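Local structure of FAD-dependent pyridine nucleotide-disulphide oxidoreductase (Desulfovibrio vulgaris, 3IWA) at residues Arg24-Ala29 with Asn325-Asp330; Pro197-Lys202 with Gly338-Lys343; Arg227-Gly230 with Ala236-Ile239; Pro395-Leu400 with Val456-Leu461. The protein probably catalyses FAD-dependent oxidation of a reduced pyridine nucleotide, as other members of the pyridine nucleotide-disulphide oxidoreductase family do. All coordinates share one frame; numbering follows the deposited sequence.

Interaction 1: residues Arg24-Ala29 with Asn325-Asp330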
loop_
_atom_site.group_PDB
_atom_site.type_symbol
_atom_site.label_atom_id
_atom_site.label_comp_id
_atom_site.label_asym_id
_atom_site.label_seq_id
_atom_site.Cartn_x
_atom_site.Cartn_y
_atom_site.Cartn_z
ATOM N N ARG A 24 13.887 26.576 -7.364
ATOM C CA ARG A 24 12.472 26.871 -7.553
ATOM C C ARG A 24 12.021 27.822 -6.434
ATOM O O ARG A 24 11.322 28.788 -6.705
ATOM C CB ARG A 24 11.608 25.597 -7.639
ATOM N N LEU A 25 12.467 27.578 -5.208
ATOM C CA LEU A 25 12.103 28.407 -4.041
ATOM C C LEU A 25 12.863 29.750 -3.887
ATOM O O LEU A 25 12.299 30.743 -3.390
ATOM C CB LEU A 25 12.328 27.604 -2.755
ATOM C CG LEU A 25 11.582 26.282 -2.664
ATOM C CD1 LEU A 25 12.087 25.486 -1.472
ATOM C CD2 LEU A 25 10.055 26.510 -2.632
ATOM N N ASP A 26 14.143 29.763 -4.259
ATOM C CA ASP A 26 14.992 30.957 -4.150
ATOM C C ASP A 26 15.710 31.216 -5.475
ATOM O O ASP A 26 16.894 30.944 -5.579
ATOM C CB ASP A 26 16.040 30.803 -3.046
ATOM C CG ASP A 26 15.460 30.940 -1.648
ATOM O OD1 ASP A 26 14.244 31.211 -1.519
ATOM O OD2 ASP A 26 16.243 30.779 -0.661
ATOM N N PRO A 27 15.002 31.764 -6.482
ATOM C CA PRO A 27 15.594 31.912 -7.827
ATOM C C PRO A 27 16.712 32.961 -7.916
ATOM O O PRO A 27 17.461 32.996 -8.907
ATOM C CB PRO A 27 14.409 32.363 -8.685
ATOM C CG PRO A 27 13.177 32.175 -7.832
ATOM C CD PRO A 27 13.613 32.256 -6.432
ATOM N N GLU A 28 16.799 33.794 -6.877
ATOM C CA GLU A 28 17.755 34.881 -6.817
ATOM C C GLU A 28 19.128 34.399 -6.318
ATOM O O GLU A 28 20.117 35.127 -6.427
ATOM C CB GLU A 28 17.218 36.036 -5.946
ATOM C CG GLU A 28 17.032 35.749 -4.427
ATOM C CD GLU A 28 15.646 35.192 -4.058
ATOM O OE1 GLU A 28 15.013 34.555 -4.914
ATOM O OE2 GLU A 28 15.189 35.382 -2.900
ATOM N N ALA A 29 19.178 33.173 -5.790
ATOM C CA ALA A 29 20.421 32.585 -5.268
ATOM C C ALA A 29 21.268 31.953 -6.369
ATOM O O ALA A 29 20.818 31.734 -7.494
ATOM C CB ALA A 29 20.115 31.565 -4.186
ATOM N N ASN A 325 15.199 23.118 2.815
ATOM C CA ASN A 325 15.913 23.615 3.972
ATOM C C ASN A 325 17.063 24.576 3.596
ATOM O O ASN A 325 17.377 25.424 4.388
ATOM C CB ASN A 325 16.387 22.462 4.862
ATOM C CG ASN A 325 15.222 21.723 5.486
ATOM O OD1 ASN A 325 14.112 22.255 5.475
ATOM N ND2 ASN A 325 15.456 20.508 6.042
ATOM N N LEU A 326 17.674 24.422 2.409
ATOM C CA LEU A 326 18.634 25.406 1.881
ATOM C C LEU A 326 17.946 26.738 1.670
ATOM O O LEU A 326 18.591 27.775 1.797
ATOM C CB LEU A 326 19.230 24.999 0.534
ATOM C CG LEU A 326 20.113 23.756 0.457
ATOM C CD1 LEU A 326 20.290 23.285 -1.014
ATOM C CD2 LEU A 326 21.430 24.055 1.129
ATOM N N ALA A 327 16.649 26.696 1.328
ATOM C CA ALA A 327 15.814 27.907 1.237
ATOM C C ALA A 327 15.165 28.335 2.544
ATOM O O ALA A 327 14.169 29.002 2.506
ATOM C CB ALA A 327 14.769 27.767 0.186
ATOM N N ASP A 328 15.742 27.970 3.686
ATOM C CA ASP A 328 15.286 28.446 4.990
ATOM C C ASP A 328 13.986 27.807 5.450
ATOM O O ASP A 328 13.392 28.276 6.419
ATOM C CB ASP A 328 15.186 30.000 5.031
ATOM C CG ASP A 328 16.554 30.691 4.848
ATOM O OD1 ASP A 328 17.495 30.382 5.618
ATOM O OD2 ASP A 328 16.686 31.520 3.919
ATOM N N GLY A 329 13.557 26.719 4.799
ATOM C CA GLY A 329 12.381 25.949 5.275
ATOM C C GLY A 329 12.731 25.078 6.467
ATOM O O GLY A 329 13.842 25.145 6.975
ATOM N N ASP A 330 11.789 24.241 6.902
ATOM C CA ASP A 330 12.042 23.316 8.001
ATOM C C ASP A 330 11.351 21.978 7.689
ATOM O O ASP A 330 10.666 21.391 8.513
ATOM C CB ASP A 330 11.560 23.930 9.313
ATOM C CG ASP A 330 12.127 23.240 10.543
ATOM O OD1 ASP A 330 13.331 22.887 10.563
ATOM O OD2 ASP A 330 11.357 23.061 11.511
#

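Interaction 2: residues Pro197-Lys202 with Gly338-Lys343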
loop_
_atom_site.group_PDB
_atom_site.type_symbol
_atom_site.label_atom_id
_atom_site.label_comp_id
_atom_site.label_asym_id
_atom_site.label_seq_id
_atom_site.Cartn_x
_atom_site.Cartn_y
_atom_site.Cartn_z
ATOM N N PRO A 197 20.898 -11.634 0.820
ATOM C CA PRO A 197 20.951 -11.694 2.266
ATOM C C PRO A 197 20.567 -10.367 2.903
ATOM O O PRO A 197 20.983 -9.326 2.444
ATOM C CB PRO A 197 22.414 -12.052 2.558
ATOM C CG PRO A 197 23.168 -11.729 1.313
ATOM C CD PRO A 197 22.204 -11.919 0.210
ATOM N N GLY A 198 19.728 -10.423 3.933
ATOM C CA GLY A 198 19.248 -9.216 4.583
ATOM C C GLY A 198 18.044 -8.563 3.919
ATOM O O GLY A 198 17.488 -7.628 4.485
ATOM N N PHE A 199 17.667 -9.010 2.716
ATOM C CA PHE A 199 16.487 -8.498 2.015
ATOM C C PHE A 199 15.317 -9.502 1.949
ATOM O O PHE A 199 14.170 -9.097 2.128
ATOM C CB PHE A 199 16.843 -8.067 0.599
ATOM C CG PHE A 199 17.574 -6.732 0.518
ATOM C CD1 PHE A 199 17.039 -5.686 -0.221
ATOM C CD2 PHE A 199 18.798 -6.537 1.164
ATOM C CE1 PHE A 199 17.690 -4.472 -0.303
ATOM C CE2 PHE A 199 19.461 -5.317 1.089
ATOM C CZ PHE A 199 18.903 -4.283 0.352
ATOM N N THR A 200 15.597 -10.777 1.650
ATOM C CA THR A 200 14.615 -11.843 1.816
ATOM C C THR A 200 15.142 -12.881 2.799
ATOM O O THR A 200 16.345 -12.954 3.031
ATOM C CB THR A 200 14.272 -12.554 0.509
ATOM O OG1 THR A 200 15.362 -13.398 0.155
ATOM C CG2 THR A 200 13.970 -11.573 -0.619
ATOM N N SER A 201 14.244 -13.683 3.381
ATOM C CA SER A 201 14.668 -14.873 4.159
ATOM C C SER A 201 15.367 -15.908 3.266
ATOM O O SER A 201 15.253 -15.860 2.046
ATOM C CB SER A 201 13.463 -15.570 4.825
ATOM O OG SER A 201 12.634 -16.168 3.828
ATOM N N LYS A 202 16.048 -16.865 3.878
ATOM C CA LYS A 202 16.642 -18.007 3.149
ATOM C C LYS A 202 15.596 -18.775 2.332
ATOM O O LYS A 202 15.775 -19.018 1.138
ATOM C CB LYS A 202 17.342 -18.947 4.138
ATOM C CG LYS A 202 18.397 -19.841 3.496
ATOM C CD LYS A 202 19.294 -20.546 4.517
ATOM C CE LYS A 202 19.990 -21.775 3.865
ATOM N NZ LYS A 202 20.488 -22.770 4.880
ATOM N N GLY A 338 13.435 0.728 4.709
ATOM C CA GLY A 338 14.127 -0.140 3.738
ATOM C C GLY A 338 13.279 -0.867 2.684
ATOM O O GLY A 338 13.592 -1.968 2.269
ATOM N N SER A 339 12.209 -0.246 2.237
ATOM C CA SER A 339 11.396 -0.796 1.186
ATOM C C SER A 339 12.193 -1.051 -0.087
ATOM O O SER A 339 13.043 -0.263 -0.446
ATOM C CB SER A 339 10.284 0.199 0.890
ATOM O OG SER A 339 9.608 0.522 2.079
ATOM N N TRP A 340 11.887 -2.116 -0.803
ATOM C CA TRP A 340 12.649 -2.454 -2.007
ATOM C C TRP A 340 11.795 -3.330 -2.917
ATOM O O TRP A 340 10.826 -3.928 -2.482
ATOM C CB TRP A 340 13.962 -3.186 -1.653
ATOM C CG TRP A 340 13.731 -4.474 -0.899
ATOM C CD1 TRP A 340 13.582 -4.613 0.439
ATOM C CD2 TRP A 340 13.554 -5.786 -1.457
ATOM N NE1 TRP A 340 13.341 -5.944 0.756
ATOM C CE2 TRP A 340 13.279 -6.662 -0.404
ATOM C CE3 TRP A 340 13.536 -6.289 -2.759
ATOM C CZ2 TRP A 340 13.065 -8.040 -0.609
ATOM C CZ3 TRP A 340 13.317 -7.637 -2.949
ATOM C CH2 TRP A 340 13.110 -8.499 -1.880
ATOM N N ALA A 341 12.169 -3.377 -4.184
ATOM C CA ALA A 341 11.590 -4.276 -5.146
ATOM C C ALA A 341 12.644 -4.619 -6.178
ATOM O O ALA A 341 13.458 -3.768 -6.542
ATOM C CB ALA A 341 10.385 -3.644 -5.800
ATOM N N VAL A 342 12.643 -5.879 -6.617
ATOM C CA VAL A 342 13.468 -6.359 -7.726
ATOM C C VAL A 342 12.590 -7.141 -8.714
ATOM O O VAL A 342 11.819 -8.027 -8.324
ATOM C CB VAL A 342 14.571 -7.313 -7.260
ATOM C CG1 VAL A 342 15.669 -7.337 -8.258
ATOM C CG2 VAL A 342 15.141 -6.885 -5.963
ATOM N N LYS A 343 12.707 -6.811 -9.990
ATOM C CA LYS A 343 12.067 -7.567 -11.041
ATOM C C LYS A 343 13.104 -8.536 -11.627
ATOM O O LYS A 343 14.221 -8.131 -11.984
ATOM C CB LYS A 343 11.507 -6.615 -12.094
ATOM C CG LYS A 343 11.018 -7.281 -13.394
ATOM C CD LYS A 343 9.513 -7.569 -13.422
ATOM C CE LYS A 343 9.146 -8.537 -14.575
ATOM N NZ LYS A 343 9.824 -9.878 -14.463
HETATM O O HOH W 1 13.097 -6.939 3.490
#

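Interaction 3: residues Arg227-Gly230 with Ala236-Ile239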
loop_
_atom_site.group_PDB
_atom_site.type_symbol
_atom_site.label_atom_id
_atom_site.label_comp_id
_atom_site.label_asym_id
_atom_site.label_seq_id
_atom_site.Cartn_x
_atom_site.Cartn_y
_atom_site.Cartn_z
ATOM N N ARG A 227 40.982 -14.947 -5.915
ATOM C CA ARG A 227 41.731 -13.996 -6.704
ATOM C C ARG A 227 41.126 -13.881 -8.120
ATOM O O ARG A 227 40.371 -14.748 -8.556
ATOM C CB ARG A 227 43.220 -14.388 -6.770
ATOM C CG ARG A 227 43.514 -15.548 -7.708
ATOM C CD ARG A 227 45.027 -15.854 -7.890
ATOM N NE ARG A 227 45.096 -17.223 -8.383
ATOM C CZ ARG A 227 44.933 -18.295 -7.619
ATOM N NH1 ARG A 227 44.781 -18.180 -6.316
ATOM N NH2 ARG A 227 44.949 -19.493 -8.164
ATOM N N LEU A 228 41.446 -12.776 -8.792
ATOM C CA LEU A 228 41.172 -12.599 -10.211
ATOM C C LEU A 228 42.477 -12.780 -11.011
ATOM O O LEU A 228 43.530 -12.301 -10.609
ATOM C CB LEU A 228 40.589 -11.224 -10.506
ATOM C CG LEU A 228 39.353 -10.777 -9.726
ATOM C CD1 LEU A 228 38.717 -9.527 -10.408
ATOM C CD2 LEU A 228 38.343 -11.905 -9.563
ATOM N N GLU A 229 42.362 -13.488 -12.126
ATOM C CA GLU A 229 43.465 -13.753 -13.033
ATOM C C GLU A 229 43.239 -13.071 -14.369
ATOM O O GLU A 229 42.092 -13.040 -14.879
ATOM C CB GLU A 229 43.650 -15.255 -13.222
ATOM C CG GLU A 229 44.698 -15.792 -12.272
ATOM C CD GLU A 229 44.747 -17.282 -12.166
ATOM O OE1 GLU A 229 44.456 -17.972 -13.164
ATOM O OE2 GLU A 229 45.128 -17.748 -11.060
ATOM N N GLY A 230 44.331 -12.513 -14.913
ATOM C CA GLY A 230 44.283 -11.681 -16.111
ATOM C C GLY A 230 45.248 -12.025 -17.245
ATOM O O GLY A 230 46.291 -12.682 -17.024
ATOM N N ALA A 236 40.458 -12.189 -16.993
ATOM C CA ALA A 236 40.094 -13.343 -17.805
ATOM C C ALA A 236 39.494 -14.490 -16.971
ATOM O O ALA A 236 38.774 -15.349 -17.517
ATOM C CB ALA A 236 41.328 -13.840 -18.563
ATOM N N ARG A 237 39.823 -14.549 -15.677
ATOM C CA ARG A 237 39.334 -15.630 -14.825
ATOM C C ARG A 237 39.071 -15.155 -13.386
ATOM O O ARG A 237 39.814 -14.346 -12.840
ATOM C CB ARG A 237 40.337 -16.792 -14.810
ATOM C CG ARG A 237 40.571 -17.468 -16.163
ATOM C CD ARG A 237 41.676 -18.534 -16.081
ATOM N NE ARG A 237 42.986 -17.935 -15.754
ATOM C CZ ARG A 237 43.771 -17.289 -16.627
ATOM N NH1 ARG A 237 44.936 -16.774 -16.226
ATOM N NH2 ARG A 237 43.403 -17.147 -17.900
ATOM N N VAL A 238 37.992 -15.651 -12.791
ATOM C CA VAL A 238 37.767 -15.504 -11.341
ATOM C C VAL A 238 38.024 -16.840 -10.640
ATOM O O VAL A 238 37.444 -17.863 -10.970
ATOM C CB VAL A 238 36.324 -15.054 -11.010
ATOM C CG1 VAL A 238 36.147 -14.898 -9.472
ATOM C CG2 VAL A 238 35.968 -13.773 -11.788
ATOM N N ILE A 239 38.898 -16.834 -9.657
ATOM C CA ILE A 239 39.166 -18.073 -8.900
ATOM C C ILE A 239 38.448 -17.943 -7.594
ATOM O O ILE A 239 38.704 -17.019 -6.851
ATOM C CB ILE A 239 40.696 -18.312 -8.613
ATOM C CG1 ILE A 239 41.525 -18.004 -9.875
ATOM C CG2 ILE A 239 40.910 -19.742 -8.076
ATOM C CD1 ILE A 239 41.081 -18.794 -11.135
HETATM O O HOH W 2 47.421 -14.856 -17.041
#

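Interaction 4: residues Pro395-Leu400 with Val456-Leu461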
loop_
_atom_site.group_PDB
_atom_site.type_symbol
_atom_site.label_atom_id
_atom_site.label_comp_id
_atom_site.label_asym_id
_atom_site.label_seq_id
_atom_site.Cartn_x
_atom_site.Cartn_y
_atom_site.Cartn_z
ATOM N N PRO A 395 7.310 -11.166 21.887
ATOM C CA PRO A 395 6.782 -10.508 23.096
ATOM C C PRO A 395 5.966 -9.228 22.931
ATOM O O PRO A 395 5.148 -8.897 23.800
ATOM C CB PRO A 395 8.037 -10.179 23.919
ATOM C CG PRO A 395 9.230 -10.599 23.078
ATOM C CD PRO A 395 8.738 -11.502 22.005
ATOM N N THR A 396 6.221 -8.467 21.884
ATOM C CA THR A 396 5.495 -7.203 21.675
ATOM C C THR A 396 4.359 -7.373 20.669
ATOM O O THR A 396 3.473 -6.547 20.590
ATOM C CB THR A 396 6.437 -6.157 21.109
ATOM O OG1 THR A 396 6.997 -6.657 19.879
ATOM C CG2 THR A 396 7.560 -5.850 22.128
ATOM N N ARG A 397 4.433 -8.450 19.897
ATOM C CA ARG A 397 3.601 -8.663 18.734
ATOM C C ARG A 397 3.855 -7.609 17.629
ATOM O O ARG A 397 3.017 -7.413 16.781
ATOM C CB ARG A 397 2.114 -8.711 19.119
ATOM C CG ARG A 397 1.764 -9.761 20.152
ATOM C CD ARG A 397 0.265 -9.672 20.594
ATOM N NE ARG A 397 -0.665 -10.207 19.591
ATOM C CZ ARG A 397 -0.968 -11.501 19.432
ATOM N NH1 ARG A 397 -0.412 -12.457 20.190
ATOM N NH2 ARG A 397 -1.828 -11.866 18.496
ATOM N N ARG A 398 5.006 -6.946 17.632
ATOM C CA ARG A 398 5.291 -5.915 16.608
ATOM C C ARG A 398 5.638 -6.603 15.313
ATOM O O ARG A 398 6.266 -7.664 15.315
ATOM C CB ARG A 398 6.457 -5.048 16.978
ATOM C CG ARG A 398 6.123 -3.868 17.790
ATOM C CD ARG A 398 7.384 -3.003 17.982
ATOM N NE ARG A 398 7.901 -2.491 16.715
ATOM C CZ ARG A 398 9.190 -2.269 16.445
ATOM N NH1 ARG A 398 10.133 -2.529 17.340
ATOM N NH2 ARG A 398 9.535 -1.798 15.252
ATOM N N VAL A 399 5.184 -6.021 14.215
ATOM C CA VAL A 399 5.577 -6.481 12.894
ATOM C C VAL A 399 6.898 -5.787 12.597
ATOM O O VAL A 399 6.994 -4.612 12.753
ATOM C CB VAL A 399 4.491 -6.172 11.849
ATOM C CG1 VAL A 399 4.946 -6.580 10.500
ATOM C CG2 VAL A 399 3.169 -6.914 12.195
ATOM N N LEU A 400 7.928 -6.545 12.224
ATOM C CA LEU A 400 9.258 -5.984 12.001
ATOM C C LEU A 400 9.596 -5.876 10.515
ATOM O O LEU A 400 10.587 -5.245 10.139
ATOM C CB LEU A 400 10.330 -6.832 12.717
ATOM C CG LEU A 400 10.177 -7.057 14.229
ATOM C CD1 LEU A 400 11.158 -8.086 14.852
ATOM C CD2 LEU A 400 10.231 -5.738 14.977
ATOM N N VAL A 456 -2.802 -15.602 10.548
ATOM C CA VAL A 456 -1.867 -16.704 10.747
ATOM C C VAL A 456 -0.794 -16.388 11.789
ATOM O O VAL A 456 -0.496 -17.216 12.639
ATOM C CB VAL A 456 -1.200 -17.160 9.452
ATOM C CG1 VAL A 456 -0.163 -18.233 9.764
ATOM C CG2 VAL A 456 -2.232 -17.658 8.458
ATOM N N ALA A 457 -0.271 -15.167 11.793
ATOM C CA ALA A 457 0.708 -14.757 12.803
ATOM C C ALA A 457 0.146 -14.665 14.242
ATOM O O ALA A 457 0.829 -14.956 15.235
ATOM C CB ALA A 457 1.305 -13.418 12.394
ATOM N N ASP A 458 -1.075 -14.164 14.367
ATOM C CA ASP A 458 -1.762 -14.146 15.655
ATOM C C ASP A 458 -2.007 -15.598 16.112
ATOM O O ASP A 458 -1.830 -15.912 17.281
ATOM C CB ASP A 458 -3.071 -13.361 15.535
ATOM C CG ASP A 458 -3.976 -13.509 16.746
ATOM O OD1 ASP A 458 -3.514 -13.581 17.894
ATOM O OD2 ASP A 458 -5.181 -13.511 16.531
ATOM N N ASN A 459 -2.377 -16.465 15.173
ATOM C CA ASN A 459 -2.477 -17.898 15.442
ATOM C C ASN A 459 -1.124 -18.573 15.813
ATOM O O ASN A 459 -1.036 -19.321 16.812
ATOM C CB ASN A 459 -3.124 -18.623 14.245
ATOM C CG ASN A 459 -4.604 -18.303 14.095
ATOM O OD1 ASN A 459 -5.216 -17.700 14.973
ATOM N ND2 ASN A 459 -5.166 -18.671 12.964
ATOM N N VAL A 460 -0.073 -18.324 15.018
ATOM C CA VAL A 460 1.253 -18.871 15.361
ATOM C C VAL A 460 1.656 -18.382 16.752
ATOM O O VAL A 460 2.052 -19.184 17.572
ATOM C CB VAL A 460 2.344 -18.564 14.320
ATOM C CG1 VAL A 460 3.746 -18.901 14.894
ATOM C CG2 VAL A 460 2.089 -19.322 13.047
ATOM N N LEU A 461 1.493 -17.103 17.062
ATOM C CA LEU A 461 1.839 -16.611 18.418
ATOM C C LEU A 461 0.974 -17.135 19.602
ATOM O O LEU A 461 1.353 -16.988 20.770
ATOM C CB LEU A 461 1.854 -15.069 18.454
ATOM C CG LEU A 461 2.870 -14.291 17.584
ATOM C CD1 LEU A 461 2.698 -12.778 17.741
ATOM C CD2 LEU A 461 4.294 -14.687 17.905
#

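Interaction 1: residues Arg24-Ala29 with Asn325-Asp330
The methyl group of Ala-327 sits against two side chains of the facing segment, Leu-25 and Asp-26. From Leu-25, the CB atom approaches Ala-327 CB at 3.8 Å, and CD1 comes almost as near, so the leucine lies along the methyl with its root and one branch. Asp-26 offers its carboxylate: OD2 lies 3.5 Å from Ala-327 CB, a van der Waals contact. The aspartate turns its CG away from its own carbonyl carbon and beside its backbone N (chi1 -75°), which brings the carboxylate over the alanine. Asp-26 and Ala-327 also have the nearest CA atoms of the two segments, 6.2 Å apart, and a residue as small as alanine suits so near an approach.

Both segments are helix ends. Asp-26 is the first residue to leave helix 14-25 and opens a type I beta turn closed by Ala-29 N to Asp-26 O at 3.2 Å. On the other side, Asp-328, with positive phi, is the C-prime residue of a Schellman motif that finishes helix 314-326. Asp-328 OD2 lies 4.7 Å from Asp-26 OD2, and Lys-4 serves both acids, through a salt bridge with Asp-328 and a long, weak ion pair with Asp-26. The contact thus joins the C-terminal ends of two helices at the surface, while the neighbouring Leu-326 packs on Phe-22 of helix 14-25 and on strands 116-119 and 289-291.

Interaction 2: residues Pro197-Lys202 with Gly338-Lys343
Trp-340 meets Phe-199 and Thr-200 from within segment 338-343. That segment starts at Gly-338, whose carbonyl O lies at the indole edge, in the ring plane; its positive phi suits glycine, since a CB there would jam against the preceding carbonyl. Ser-339 then turns its side chain away from the 197-202 loop, and its OG bonds to Glu-436 O of the second subunit. Trp-340, first residue of strand 340-343, carries the contact. Its CG lies between the backbone N and the carbonyl carbon (chi1 60°), a setting that sends the indole across to the loop. The Phe-199 ring brings its edge to one indole face: CD1 stands 3.6 Å from Trp-340 CG, and the phenyl and five-membered ring planes are 62° apart, a T-shaped stack. Farther along, Thr-200 CG2 meets Trp-340 CH2 at 3.4 Å, while Thr-200 OG1 donates to Ser-201 O at 3.1 Å. Beyond the tryptophan, Ala-341 faces away and packs on Val-438 of the second subunit.

One water links the two segments, donating to Phe-199 O at 2.8 Å and accepting from Trp-340 NE1 at 2.9 Å in the indole plane. Tryptophan suits this place because it combines a broad apolar surface with an N-H. The phenyl edge covers part of one indole face and the threonine methyl meets its benzene end, whereas the water satisfies both the buried N-H and a loop carbonyl.

Interaction 3: residues Arg227-Gly230 with Ala236-Ile239
A beta hairpin, strands 225-230 and 235-240, holds this contact, with a classic beta bulge near its turn. Ala-236 and Arg-237 both face Glu-229, whose carbonyl O accepts from Ala-236 N and Arg-237 N, each at 2.8 Å. Glu-229 N returns a bond to Arg-237 O at 2.8 Å, and Ile-239 N reaches Arg-227 O, also at 2.8 Å.

On one face Glu-229 stands between two arginines. Its OE1 uses the anti lone pair to accept from Arg-237 NE at 3.0 Å, in the guanidinium plane; OE2 takes Arg-227 NE at 2.7 Å, also on its anti side. The carboxylate and Arg-237 guanidinium planes are 61° apart. Dividing one charge between two arginines suits glutamate, whose two carboxylate oxygens can each accept from a different guanidinium. Ile-239 adds apolar cover over one face of the Arg-227 guanidinium. Arg-237 NH2 bonds to Glu-231, and a water joins Arg-237 NH1 to Gly-230 O.

On the other face Leu-228 CD2 packs on Val-238 CG1 at 3.7 Å, both branched aliphatics fitting the buried side. The hairpin extends into a three-stranded antiparallel sheet with strand 244-246, where Arg-237 and Ile-239 touch Thr-244, while Leu-228 bonds through its backbone to Glu-131.

Interaction 4: residues Pro395-Leu400 with Val456-Leu461
The charged interaction is a salt bridge from Arg-397 NH2 to Asp-458 OD1, modelled at 2.5 Å, so short that its exact geometry is doubtful. The carboxylate comes to the guanidinium at its edge, near the plane, but its own plane is turned 80° from it. Asp-458 can extend this way because its CG is anti to the backbone N (chi1 169°), which carries the acid off the helix toward the arginine. The arginine chain bends at chi3 (75°), bringing its terminal NH2 to the acid.

The apolar interaction belongs to Leu-461, about one helical turn on from Asp-458. Its CD1 lies over the rim of one face of the Arg-397 guanidinium, and CB lies 3.9 Å from Arg-397 NH1. Arginine suits this place: its guanidinium edge takes up the acid while its flat face rests on a leucine.

Within the 395-400 segment, Thr-396 OG1 accepts from Arg-398 N at 3.0 Å in an ST turn, in the loop before strand 399-406.

Asp-458 also meets Arg-320 of the second subunit through OD2, in a salt bridge. One carboxylate thus serves an arginine of each subunit, its two oxygens divided between an intrachain and an intersubunit charge, which probably helps hold its negative charge.

Overall arrangement
Along the chain the loop closed by interaction 3 is nested inside both that of interaction 1 and that of interaction 2; interactions 1 and 2 have alternating segments, and interaction 4 follows last. Interactions 2 and 4 lie nearest, with centres about 21 Å apart, and both reach the antiparallel sheet that runs from strand 340-343 to strand 366-372. Both also touch the second subunit, consistent with that sheet's place in the dimerisation domain. Interactions 1 and 3 lie farthest apart, centres about 51 Å, on opposite sides of the chain's centre. Interaction 2 brings a loop after strand 185-189 of a parallel sheet against this dimerisation sheet.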